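Long-range contact in leucine--tRNA ligase (Agrobacterium radiobacter, PDB 5AH5), which probably joins leucine to its cognate tRNA at the expense of ATP, as a class I aminoacyl-tRNA synthetase that also carries an editing domain: residues Pro187-Arg199 / Gln409-Arg421. Sequence-based numbering, arbitrary orientation.
With nucleotides of chain D.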
ATOM      1  N   PRO B 187      26.634 -13.250 -12.302  1.00 47.59           N
ATOM      2  CA  PRO B 187      26.176 -14.014 -11.120  1.00 44.85           C
ATOM      3  C   PRO B 187      25.555 -13.070 -10.093  1.00 43.52           C
ATOM      4  O   PRO B 187      26.177 -12.043  -9.723  1.00 42.09           O
ATOM      5  CB  PRO B 187      27.454 -14.686 -10.574  1.00 49.88           C
ATOM      6  CG  PRO B 187      28.521 -14.435 -11.583  1.00 50.68           C
ATOM      7  CD  PRO B 187      28.108 -13.244 -12.427  1.00 48.16           C
ATOM      8  N   GLN B 188      24.316 -13.366  -9.698  1.00 35.71           N
ATOM      9  CA  GLN B 188      23.564 -12.455  -8.857  1.00 36.36           C
ATOM     10  C   GLN B 188      22.728 -13.261  -7.891  1.00 36.01           C
ATOM     11  O   GLN B 188      22.538 -14.502  -8.076  1.00 34.19           O
ATOM     12  CB  GLN B 188      22.663 -11.577  -9.706  1.00 36.19           C
ATOM     13  CG  GLN B 188      23.367 -10.618 -10.632  1.00 38.69           C
ATOM     14  CD  GLN B 188      24.082  -9.479  -9.942  1.00 41.20           C
ATOM     15  OE1 GLN B 188      23.635  -8.917  -8.939  1.00 36.60           O
ATOM     16  NE2 GLN B 188      25.210  -9.116 -10.502  1.00 43.61           N
ATOM     17  N   TRP B 189      22.257 -12.565  -6.847  1.00 31.01           N
ATOM     18  CA  TRP B 189      21.370 -13.161  -5.870  1.00 29.95           C
ATOM     19  C   TRP B 189      19.915 -12.891  -6.256  1.00 30.79           C
ATOM     20  O   TRP B 189      19.576 -11.792  -6.773  1.00 29.34           O
ATOM     21  CB  TRP B 189      21.663 -12.664  -4.447  1.00 28.80           C
ATOM     22  CG  TRP B 189      23.002 -13.136  -3.967  1.00 30.41           C
ATOM     23  CD1 TRP B 189      24.163 -12.459  -4.044  1.00 30.33           C
ATOM     24  CD2 TRP B 189      23.303 -14.381  -3.327  1.00 30.71           C
ATOM     25  NE1 TRP B 189      25.171 -13.188  -3.503  1.00 34.44           N
ATOM     26  CE2 TRP B 189      24.678 -14.380  -3.059  1.00 34.62           C
ATOM     27  CE3 TRP B 189      22.543 -15.503  -2.971  1.00 31.20           C
ATOM     28  CZ2 TRP B 189      25.322 -15.457  -2.429  1.00 33.93           C
ATOM     29  CZ3 TRP B 189      23.128 -16.546  -2.363  1.00 32.62           C
ATOM     30  CH2 TRP B 189      24.549 -16.540  -2.097  1.00 34.37           C
ATOM     31  N   PHE B 190      19.085 -13.897  -5.970  1.00 32.03           N
ATOM     32  CA  PHE B 190      17.676 -13.942  -6.320  1.00 32.85           C
ATOM     33  C   PHE B 190      16.871 -14.541  -5.175  1.00 36.08           C
ATOM     34  O   PHE B 190      17.419 -15.313  -4.346  1.00 30.28           O
ATOM     35  CB  PHE B 190      17.475 -14.885  -7.500  1.00 33.28           C
ATOM     36  CG  PHE B 190      18.114 -14.420  -8.740  1.00 33.37           C
ATOM     37  CD1 PHE B 190      17.453 -13.572  -9.598  1.00 35.14           C
ATOM     38  CD2 PHE B 190      19.408 -14.833  -9.065  1.00 35.39           C
ATOM     39  CE1 PHE B 190      18.069 -13.141 -10.775  1.00 38.20           C
ATOM     40  CE2 PHE B 190      20.006 -14.416 -10.208  1.00 35.23           C
ATOM     41  CZ  PHE B 190      19.340 -13.567 -11.075  1.00 37.06           C
ATOM     42  N   VAL B 191      15.576 -14.214  -5.142  1.00 37.67           N
ATOM     43  CA  VAL B 191      14.610 -14.961  -4.334  1.00 34.81           C
ATOM     44  C   VAL B 191      13.595 -15.624  -5.255  1.00 35.84           C
ATOM     45  O   VAL B 191      13.106 -15.013  -6.212  1.00 32.11           O
ATOM     46  CB  VAL B 191      13.853 -14.112  -3.322  1.00 38.31           C
ATOM     47  CG1 VAL B 191      13.423 -14.993  -2.157  1.00 36.75           C
ATOM     48  CG2 VAL B 191      14.670 -12.932  -2.842  1.00 34.18           C
ATOM     49  N   ASP B 192      13.283 -16.887  -4.961  1.00 35.87           N
ATOM     50  CA  ASP B 192      12.392 -17.683  -5.801  1.00 37.53           C
ATOM     51  C   ASP B 192      10.909 -17.331  -5.563  1.00 33.88           C
ATOM     52  O   ASP B 192      10.167 -18.095  -5.005  1.00 35.71           O
ATOM     53  CB  ASP B 192      12.636 -19.164  -5.520  1.00 36.40           C
ATOM     54  CG  ASP B 192      11.946 -20.082  -6.515  1.00 38.09           C
ATOM     55  OD1 ASP B 192      11.312 -19.613  -7.490  1.00 46.12           O
ATOM     56  OD2 ASP B 192      12.036 -21.290  -6.307  1.00 41.26           O
ATOM     57  N   ILE B 193      10.514 -16.145  -5.967  1.00 38.75           N
ATOM     58  CA  ILE B 193       9.108 -15.714  -5.928  1.00 37.10           C
ATOM     59  C   ILE B 193       8.187 -16.492  -6.910  1.00 39.57           C
ATOM     60  O   ILE B 193       6.980 -16.682  -6.641  1.00 43.57           O
ATOM     61  CB  ILE B 193       9.041 -14.197  -6.135  1.00 37.68           C
ATOM     62  CG1 ILE B 193       7.682 -13.603  -5.707  1.00 35.41           C
ATOM     63  CG2 ILE B 193       9.401 -13.821  -7.566  1.00 39.70           C
ATOM     64  CD1 ILE B 193       7.700 -12.086  -5.761  1.00 33.97           C
ATOM     65  N   ARG B 194       8.748 -16.962  -8.021  1.00 38.63           N
ATOM     66  CA  ARG B 194       7.994 -17.790  -8.978  1.00 38.23           C
ATOM     67  C   ARG B 194       7.346 -18.997  -8.328  1.00 37.85           C
ATOM     68  O   ARG B 194       6.221 -19.327  -8.667  1.00 41.21           O
ATOM     69  CB  ARG B 194       8.816 -18.186 -10.213  1.00 36.80           C
ATOM     70  CG  ARG B 194       8.977 -17.053 -11.211  1.00 39.96           C
ATOM     71  CD  ARG B 194       9.973 -17.353 -12.336  1.00 40.49           C
ATOM     72  NE  ARG B 194       9.462 -18.398 -13.199  1.00 40.72           N
ATOM     73  CZ  ARG B 194       8.630 -18.238 -14.230  1.00 42.87           C
ATOM     74  NH1 ARG B 194       8.181 -17.051 -14.620  1.00 41.50           N
ATOM     75  NH2 ARG B 194       8.252 -19.306 -14.910  1.00 44.14           N
ATOM     76  N   SER B 195       8.005 -19.611  -7.361  1.00 40.40           N
ATOM     77  CA  SER B 195       7.470 -20.811  -6.715  1.00 40.62           C
ATOM     78  C   SER B 195       6.264 -20.506  -5.815  1.00 40.46           C
ATOM     79  O   SER B 195       5.545 -21.411  -5.418  1.00 39.50           O
ATOM     80  CB  SER B 195       8.576 -21.525  -5.902  1.00 41.50           C
ATOM     81  OG  SER B 195       9.043 -20.712  -4.815  1.00 41.13           O
ATOM     82  N   TYR B 196       6.101 -19.241  -5.450  1.00 37.88           N
ATOM     83  CA  TYR B 196       4.945 -18.764  -4.720  1.00 38.74           C
ATOM     84  C   TYR B 196       3.912 -18.067  -5.596  1.00 37.18           C
ATOM     85  O   TYR B 196       2.920 -17.568  -5.086  1.00 36.43           O
ATOM     86  CB  TYR B 196       5.383 -17.783  -3.638  1.00 35.18           C
ATOM     87  CG  TYR B 196       5.943 -18.479  -2.442  1.00 39.35           C
ATOM     88  CD1 TYR B 196       7.126 -19.226  -2.529  1.00 36.66           C
ATOM     89  CD2 TYR B 196       5.295 -18.411  -1.215  1.00 36.58           C
ATOM     90  CE1 TYR B 196       7.641 -19.878  -1.426  1.00 37.84           C
ATOM     91  CE2 TYR B 196       5.808 -19.042  -0.112  1.00 38.52           C
ATOM     92  CZ  TYR B 196       6.993 -19.770  -0.221  1.00 37.89           C
ATOM     93  OH  TYR B 196       7.471 -20.396   0.899  1.00 34.78           O
ATOM     94  N   ALA B 197       4.124 -18.038  -6.898  1.00 37.11           N
ATOM     95  CA  ALA B 197       3.315 -17.197  -7.770  1.00 39.92           C
ATOM     96  C   ALA B 197       1.845 -17.613  -7.805  1.00 40.09           C
ATOM     97  O   ALA B 197       0.970 -16.752  -7.907  1.00 42.54           O
ATOM     98  CB  ALA B 197       3.874 -17.176  -9.177  1.00 42.15           C
ATOM     99  N   ASP B 198       1.588 -18.910  -7.750  1.00 34.48           N
ATOM    100  CA  ASP B 198       0.230 -19.406  -7.666  1.00 42.09           C
ATOM    101  C   ASP B 198      -0.520 -18.929  -6.409  1.00 43.08           C
ATOM    102  O   ASP B 198      -1.671 -18.543  -6.490  1.00 46.21           O
ATOM    103  CB  ASP B 198       0.214 -20.947  -7.705  1.00 45.38           C
ATOM    104  CG  ASP B 198       0.293 -21.514  -9.122  1.00 43.21           C
ATOM    105  OD1 ASP B 198       0.102 -20.790 -10.134  1.00 46.45           O
ATOM    106  OD2 ASP B 198       0.505 -22.731  -9.200  1.00 48.30           O
ATOM    107  N   ARG B 199       0.125 -18.999  -5.253  1.00 41.31           N
ATOM    108  CA  ARG B 199      -0.464 -18.494  -4.038  1.00 41.68           C
ATOM    109  C   ARG B 199      -0.651 -16.986  -3.978  1.00 42.78           C
ATOM    110  O   ARG B 199      -1.622 -16.520  -3.377  1.00 39.37           O
ATOM    111  CB  ARG B 199       0.382 -18.863  -2.885  1.00 44.28           C
ATOM    112  CG  ARG B 199       0.303 -20.308  -2.493  1.00 47.65           C
ATOM    113  CD  ARG B 199       0.581 -20.355  -1.010  1.00 50.41           C
ATOM    114  NE  ARG B 199       1.809 -20.974  -0.697  1.00 52.49           N
ATOM    115  CZ  ARG B 199       2.455 -20.828   0.453  1.00 55.66           C
ATOM    116  NH1 ARG B 199       2.044 -19.992   1.419  1.00 46.79           N
ATOM    117  NH2 ARG B 199       3.585 -21.514   0.596  1.00 56.09           N
ATOM    118  N   GLN B 409       2.643 -21.057 -17.735  1.00 64.12           N
ATOM    119  CA  GLN B 409       3.711 -20.028 -17.753  1.00 60.18           C
ATOM    120  C   GLN B 409       3.365 -18.747 -16.975  1.00 57.08           C
ATOM    121  O   GLN B 409       2.198 -18.350 -16.901  1.00 52.66           O
ATOM    122  CB  GLN B 409       4.071 -19.655 -19.191  1.00 62.77           C
ATOM    123  CG  GLN B 409       4.478 -20.844 -20.090  1.00 67.56           C
ATOM    124  CD  GLN B 409       5.685 -21.673 -19.609  1.00 68.57           C
ATOM    125  OE1 GLN B 409       6.463 -21.275 -18.737  1.00 69.75           O
ATOM    126  NE2 GLN B 409       5.830 -22.844 -20.188  1.00 75.82           N
ATOM    127  N   TYR B 410       4.388 -18.087 -16.427  1.00 45.92           N
ATOM    128  CA  TYR B 410       4.201 -16.880 -15.620  1.00 39.52           C
ATOM    129  C   TYR B 410       5.047 -15.757 -16.158  1.00 39.46           C
ATOM    130  O   TYR B 410       6.210 -15.963 -16.453  1.00 45.30           O
ATOM    131  CB  TYR B 410       4.580 -17.155 -14.167  1.00 41.37           C
ATOM    132  CG  TYR B 410       3.806 -18.281 -13.520  1.00 42.52           C
ATOM    133  CD1 TYR B 410       4.185 -19.616 -13.704  1.00 47.55           C
ATOM    134  CD2 TYR B 410       2.691 -18.021 -12.737  1.00 47.46           C
ATOM    135  CE1 TYR B 410       3.462 -20.643 -13.146  1.00 47.20           C
ATOM    136  CE2 TYR B 410       1.985 -19.040 -12.144  1.00 45.36           C
ATOM    137  CZ  TYR B 410       2.360 -20.342 -12.360  1.00 46.70           C
ATOM    138  OH  TYR B 410       1.643 -21.332 -11.784  1.00 49.37           O
ATOM    139  N   ARG B 411       4.489 -14.560 -16.261  1.00 37.42           N
ATOM    140  CA  ARG B 411       5.269 -13.355 -16.608  1.00 39.51           C
ATOM    141  C   ARG B 411       6.294 -12.939 -15.514  1.00 43.09           C
ATOM    142  O   ARG B 411       7.329 -12.357 -15.818  1.00 45.16           O
ATOM    143  CB  ARG B 411       4.292 -12.229 -16.833  1.00 38.09           C
ATOM    144  CG  ARG B 411       4.857 -10.883 -17.187  1.00 40.48           C
ATOM    145  CD  ARG B 411       3.814  -9.785 -17.045  1.00 41.70           C
ATOM    146  NE  ARG B 411       4.482  -8.493 -17.149  1.00 46.63           N
ATOM    147  CZ  ARG B 411       5.289  -7.950 -16.228  1.00 42.89           C
ATOM    148  NH1 ARG B 411       5.500  -8.533 -15.046  1.00 43.68           N
ATOM    149  NH2 ARG B 411       5.867  -6.788 -16.489  1.00 42.36           N
ATOM    150  N   LEU B 412       5.906 -13.141 -14.260  1.00 41.19           N
ATOM    151  CA  LEU B 412       6.700 -12.864 -13.066  1.00 39.70           C
ATOM    152  C   LEU B 412       8.135 -13.419 -13.202  1.00 40.02           C
ATOM    153  O   LEU B 412       8.346 -14.621 -13.462  1.00 40.55           O
ATOM    154  CB  LEU B 412       6.005 -13.545 -11.879  1.00 37.11           C
ATOM    155  CG  LEU B 412       6.564 -13.336 -10.492  1.00 37.59           C
ATOM    156  CD1 LEU B 412       6.475 -11.880 -10.130  1.00 37.28           C
ATOM    157  CD2 LEU B 412       5.866 -14.190  -9.458  1.00 40.53           C
ATOM    158  N   GLN B 413       9.116 -12.557 -13.026  1.00 35.87           N
ATOM    159  CA  GLN B 413      10.524 -13.024 -13.000  1.00 38.86           C
ATOM    160  C   GLN B 413      10.992 -13.209 -11.542  1.00 41.94           C
ATOM    161  O   GLN B 413      10.555 -12.491 -10.617  1.00 43.45           O
ATOM    162  CB  GLN B 413      11.390 -12.010 -13.673  1.00 36.66           C
ATOM    163  CG  GLN B 413      10.946 -11.727 -15.089  1.00 39.42           C
ATOM    164  CD  GLN B 413      11.821 -10.702 -15.744  1.00 45.20           C
ATOM    165  OE1 GLN B 413      12.966 -10.511 -15.331  1.00 46.60           O
ATOM    166  NE2 GLN B 413      11.292 -10.008 -16.752  1.00 44.91           N
ATOM    167  N   ASN B 414      11.893 -14.143 -11.315  1.00 41.78           N
ATOM    168  CA  ASN B 414      12.501 -14.222  -9.998  1.00 36.39           C
ATOM    169  C   ASN B 414      13.200 -12.917  -9.654  1.00 32.44           C
ATOM    170  O   ASN B 414      13.633 -12.162 -10.530  1.00 35.39           O
ATOM    171  CB  ASN B 414      13.334 -15.470  -9.810  1.00 36.74           C
ATOM    172  CG  ASN B 414      12.482 -16.673  -9.394  1.00 40.86           C
ATOM    173  OD1 ASN B 414      11.322 -16.546  -9.005  1.00 40.59           O
ATOM    174  ND2 ASN B 414      13.074 -17.836  -9.414  1.00 43.91           N
ATOM    175  N   TRP B 415      13.186 -12.621  -8.361  1.00 29.48           N
ATOM    176  CA  TRP B 415      13.514 -11.311  -7.820  1.00 28.56           C
ATOM    177  C   TRP B 415      15.039 -11.158  -7.574  1.00 32.72           C
ATOM    178  O   TRP B 415      15.550 -11.737  -6.606  1.00 30.16           O
ATOM    179  CB  TRP B 415      12.782 -11.250  -6.500  1.00 27.69           C
ATOM    180  CG  TRP B 415      12.895  -9.981  -5.717  1.00 26.62           C
ATOM    181  CD1 TRP B 415      13.343  -8.797  -6.146  1.00 25.37           C
ATOM    182  CD2 TRP B 415      12.506  -9.814  -4.369  1.00 22.56           C
ATOM    183  NE1 TRP B 415      13.291  -7.875  -5.118  1.00 26.44           N
ATOM    184  CE2 TRP B 415      12.770  -8.491  -4.018  1.00 22.89           C
ATOM    185  CE3 TRP B 415      11.953 -10.667  -3.417  1.00 26.30           C
ATOM    186  CZ2 TRP B 415      12.484  -7.983  -2.775  1.00 22.05           C
ATOM    187  CZ3 TRP B 415      11.679 -10.168  -2.155  1.00 24.96           C
ATOM    188  CH2 TRP B 415      11.948  -8.820  -1.853  1.00 24.10           C
ATOM    189  N   SER B 416      15.721 -10.365  -8.409  1.00 35.59           N
ATOM    190  CA  SER B 416      17.098  -9.889  -8.168  1.00 34.07           C
ATOM    191  C   SER B 416      17.153  -8.941  -7.008  1.00 31.43           C
ATOM    192  O   SER B 416      16.568  -7.852  -7.093  1.00 34.09           O
ATOM    193  CB  SER B 416      17.651  -9.011  -9.301  1.00 34.13           C
ATOM    194  OG  SER B 416      17.627  -9.686 -10.491  1.00 46.34           O
ATOM    195  N   ILE B 417      17.947  -9.293  -6.012  1.00 27.51           N
ATOM    196  CA  ILE B 417      18.151  -8.502  -4.800  1.00 29.08           C
ATOM    197  C   ILE B 417      19.544  -7.949  -4.595  1.00 30.40           C
ATOM    198  O   ILE B 417      19.721  -7.029  -3.796  1.00 31.59           O
ATOM    199  CB  ILE B 417      17.672  -9.236  -3.525  1.00 29.18           C
ATOM    200  CG1 ILE B 417      18.336 -10.612  -3.354  1.00 30.42           C
ATOM    201  CG2 ILE B 417      16.163  -9.393  -3.615  1.00 32.98           C
ATOM    202  CD1 ILE B 417      18.207 -11.205  -1.959  1.00 31.84           C
ATOM    203  N   SER B 418      20.515  -8.457  -5.330  1.00 30.26           N
ATOM    204  CA  SER B 418      21.874  -7.965  -5.217  1.00 29.31           C
ATOM    205  C   SER B 418      22.107  -6.700  -6.038  1.00 29.11           C
ATOM    206  O   SER B 418      21.730  -6.607  -7.201  1.00 30.97           O
ATOM    207  CB  SER B 418      22.905  -9.063  -5.500  1.00 27.59           C
ATOM    208  OG  SER B 418      22.606  -9.867  -6.626  1.00 28.54           O
ATOM    209  N   ARG B 419      22.706  -5.722  -5.378  1.00 25.84           N
ATOM    210  CA  ARG B 419      22.925  -4.413  -5.934  1.00 27.58           C
ATOM    211  C   ARG B 419      24.416  -4.076  -5.824  1.00 27.27           C
ATOM    212  O   ARG B 419      25.007  -4.290  -4.778  1.00 27.26           O
ATOM    213  CB  ARG B 419      22.067  -3.394  -5.162  1.00 27.84           C
ATOM    214  CG  ARG B 419      20.585  -3.761  -5.229  1.00 31.16           C
ATOM    215  CD  ARG B 419      20.048  -3.533  -6.628  1.00 30.93           C
ATOM    216  NE  ARG B 419      18.624  -3.858  -6.671  1.00 30.03           N
ATOM    217  CZ  ARG B 419      18.136  -5.010  -7.048  1.00 32.30           C
ATOM    218  NH1 ARG B 419      18.936  -5.988  -7.487  1.00 31.70           N
ATOM    219  NH2 ARG B 419      16.817  -5.197  -7.004  1.00 34.52           N
ATOM    220  N   GLN B 420      24.990  -3.484  -6.866  1.00 26.30           N
ATOM    221  CA  GLN B 420      26.442  -3.111  -6.868  1.00 27.43           C
ATOM    222  C   GLN B 420      26.534  -1.736  -6.327  1.00 28.21           C
ATOM    223  O   GLN B 420      26.992  -0.781  -6.968  1.00 27.73           O
ATOM    224  CB  GLN B 420      27.112  -3.243  -8.253  1.00 25.56           C
ATOM    225  CG  GLN B 420      27.055  -4.686  -8.848  1.00 26.00           C
ATOM    226  CD  GLN B 420      25.596  -5.175  -9.126  1.00 30.14           C
ATOM    227  OE1 GLN B 420      24.860  -4.456  -9.751  1.00 28.54           O
ATOM    228  NE2 GLN B 420      25.195  -6.354  -8.639  1.00 29.38           N
ATOM    229  N   ARG B 421      26.153  -1.637  -5.073  1.00 28.45           N
ATOM    230  CA  ARG B 421      26.039  -0.342  -4.397  1.00 28.50           C
ATOM    231  C   ARG B 421      26.555  -0.445  -2.972  1.00 25.31           C
ATOM    232  O   ARG B 421      26.448  -1.476  -2.393  1.00 24.04           O
ATOM    233  CB  ARG B 421      24.547  -0.008  -4.368  1.00 28.95           C
ATOM    234  CG  ARG B 421      24.084   0.500  -5.700  1.00 33.12           C
ATOM    235  CD  ARG B 421      24.288   1.971  -5.527  1.00 35.97           C
ATOM    236  NE  ARG B 421      24.038   2.582  -6.727  1.00 40.00           N
ATOM    237  CZ  ARG B 421      23.524   3.800  -6.865  1.00 34.26           C
ATOM    238  NH1 ARG B 421      23.263   4.629  -5.852  1.00 35.62           N
ATOM    239  NH2 ARG B 421      23.329   4.171  -8.082  1.00 32.01           N
TER
ATOM    240  P     C D  80       2.331  -2.253 -16.222  1.00 40.13           P
ATOM    241  OP1   C D  80       3.519  -2.576 -15.360  1.00 44.66           O
ATOM    242  OP2   C D  80       2.379  -1.139 -17.176  1.00 36.50           O
ATOM    243  O5'   C D  80       2.040  -3.540 -17.095  1.00 37.10           O
ATOM    244  C5'   C D  80       2.247  -4.838 -16.591  1.00 43.01           C
ATOM    245  C4'   C D  80       1.763  -5.839 -17.603  1.00 46.12           C
ATOM    246  O4'   C D  80       0.351  -5.641 -17.887  1.00 51.87           O
ATOM    247  C3'   C D  80       2.406  -5.775 -18.978  1.00 48.03           C
ATOM    248  O3'   C D  80       3.709  -6.351 -18.935  1.00 47.76           O
ATOM    249  C2'   C D  80       1.404  -6.585 -19.781  1.00 46.53           C
ATOM    250  O2'   C D  80       1.472  -7.957 -19.480  1.00 41.33           O
ATOM    251  C1'   C D  80       0.087  -6.015 -19.244  1.00 52.18           C
ATOM    252  N1    C D  80      -0.370  -4.825 -20.015  1.00 44.68           N
ATOM    253  C2    C D  80      -0.910  -5.025 -21.287  1.00 44.49           C
ATOM    254  O2    C D  80      -1.033  -6.183 -21.711  1.00 43.13           O
ATOM    255  N3    C D  80      -1.296  -3.951 -22.018  1.00 43.23           N
ATOM    256  C4    C D  80      -1.085  -2.719 -21.552  1.00 45.89           C
ATOM    257  N4    C D  80      -1.467  -1.689 -22.308  1.00 46.18           N
ATOM    258  C5    C D  80      -0.469  -2.485 -20.287  1.00 46.54           C
ATOM    259  C6    C D  80      -0.151  -3.556 -19.550  1.00 46.06           C
ATOM    260  P     A D  81       4.923  -5.745 -19.809  1.00 49.57           P
ATOM    261  OP1   A D  81       6.108  -6.550 -19.448  1.00 53.49           O
ATOM    262  OP2   A D  81       4.972  -4.285 -19.672  1.00 36.13           O
ATOM    263  O5'   A D  81       4.509  -6.113 -21.303  1.00 48.69           O
ATOM    264  C5'   A D  81       4.322  -7.507 -21.600  1.00 54.24           C
ATOM    265  C4'   A D  81       3.750  -7.723 -22.977  1.00 57.21           C
ATOM    266  O4'   A D  81       2.350  -7.351 -23.014  1.00 64.17           O
ATOM    267  C3'   A D  81       4.365  -6.944 -24.142  1.00 58.54           C
ATOM    268  O3'   A D  81       5.638  -7.512 -24.446  1.00 62.11           O
ATOM    269  C2'   A D  81       3.276  -7.131 -25.188  1.00 56.87           C
ATOM    270  O2'   A D  81       3.325  -8.406 -25.806  1.00 51.89           O
ATOM    271  C1'   A D  81       2.021  -6.936 -24.328  1.00 58.01           C
ATOM    272  N9    A D  81       1.665  -5.528 -24.282  1.00 52.43           N
ATOM    273  C8    A D  81       2.058  -4.560 -23.392  1.00 51.47           C
ATOM    274  N7    A D  81       1.617  -3.361 -23.685  1.00 48.32           N
ATOM    275  C5    A D  81       0.895  -3.550 -24.856  1.00 60.20           C
ATOM    276  C6    A D  81       0.168  -2.666 -25.673  1.00 54.68           C
ATOM    277  N6    A D  81       0.046  -1.360 -25.425  1.00 54.49           N
ATOM    278  N1    A D  81      -0.426  -3.175 -26.774  1.00 55.51           N
ATOM    279  C2    A D  81      -0.309  -4.488 -27.020  1.00 61.14           C
ATOM    280  N3    A D  81       0.342  -5.419 -26.325  1.00 60.98           N
ATOM    281  C4    A D  81       0.928  -4.878 -25.243  1.00 62.09           C
TER
HETATM  282  O   HOH W   1       6.861 -18.915 -17.114  1.00 38.60           O
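An antiparallel strand pair, Val191 against Trp415 and Phe190 against Ser416, joins residues 187-199 to 409-421; strand 404-410 pairs within the editing-domain sheet, consistent with a link from that insertion to the synthetase core. Val191 N donates to Trp415 O (2.9 Å), and Trp415 N returns a bond to Val191 O. On the face shared by these two, branched Val191 suits a strand and lays CG2 beside the indole of Trp415, 3.6 Å from CE3, while Ile417 CG2 sits over one face of that ring. Past Ile417 a serine takes over: Ser418 OG, turned between its own backbone N and carbonyl carbon (chi1 44°), accepts from Trp189 N at 2.7 Å and donates to Gln188 OE1, so one small hydroxyl satisfies a buried main-chain N-H and a buried amide oxygen.

Toward Tyr410 the two chains part, and side chains replace the backbone pairing. Asn414, with both a donor and an acceptor, bridges the turn: its OD1 receives Arg194 N at 2.8 Å, almost head-on, and its ND2 meets Asp192 OD1 from above the carboxylate plane and also bonds Tyr148. Arg194, bent at chi3 (68°), brings NH1 to Leu412 O (2.7 Å) and Tyr410 O (2.9 Å), both near the guanidinium plane; NH2 holds a water that also binds Tyr410 N. The methyl of Ala197 touches both the Tyr410 ring and Leu412, its CB 3.6 Å from Leu412 CD2. Tyr410 OH lies implausibly close to Asp198 OD1, making that pair's detail doubtful; Asp198 also pairs with Arg224. From this linker Arg411 points to the tRNA, its NE bonding O3' of C80 of chain D (2.9 Å) and its NH2 reaching OP1 of A81 of chain D.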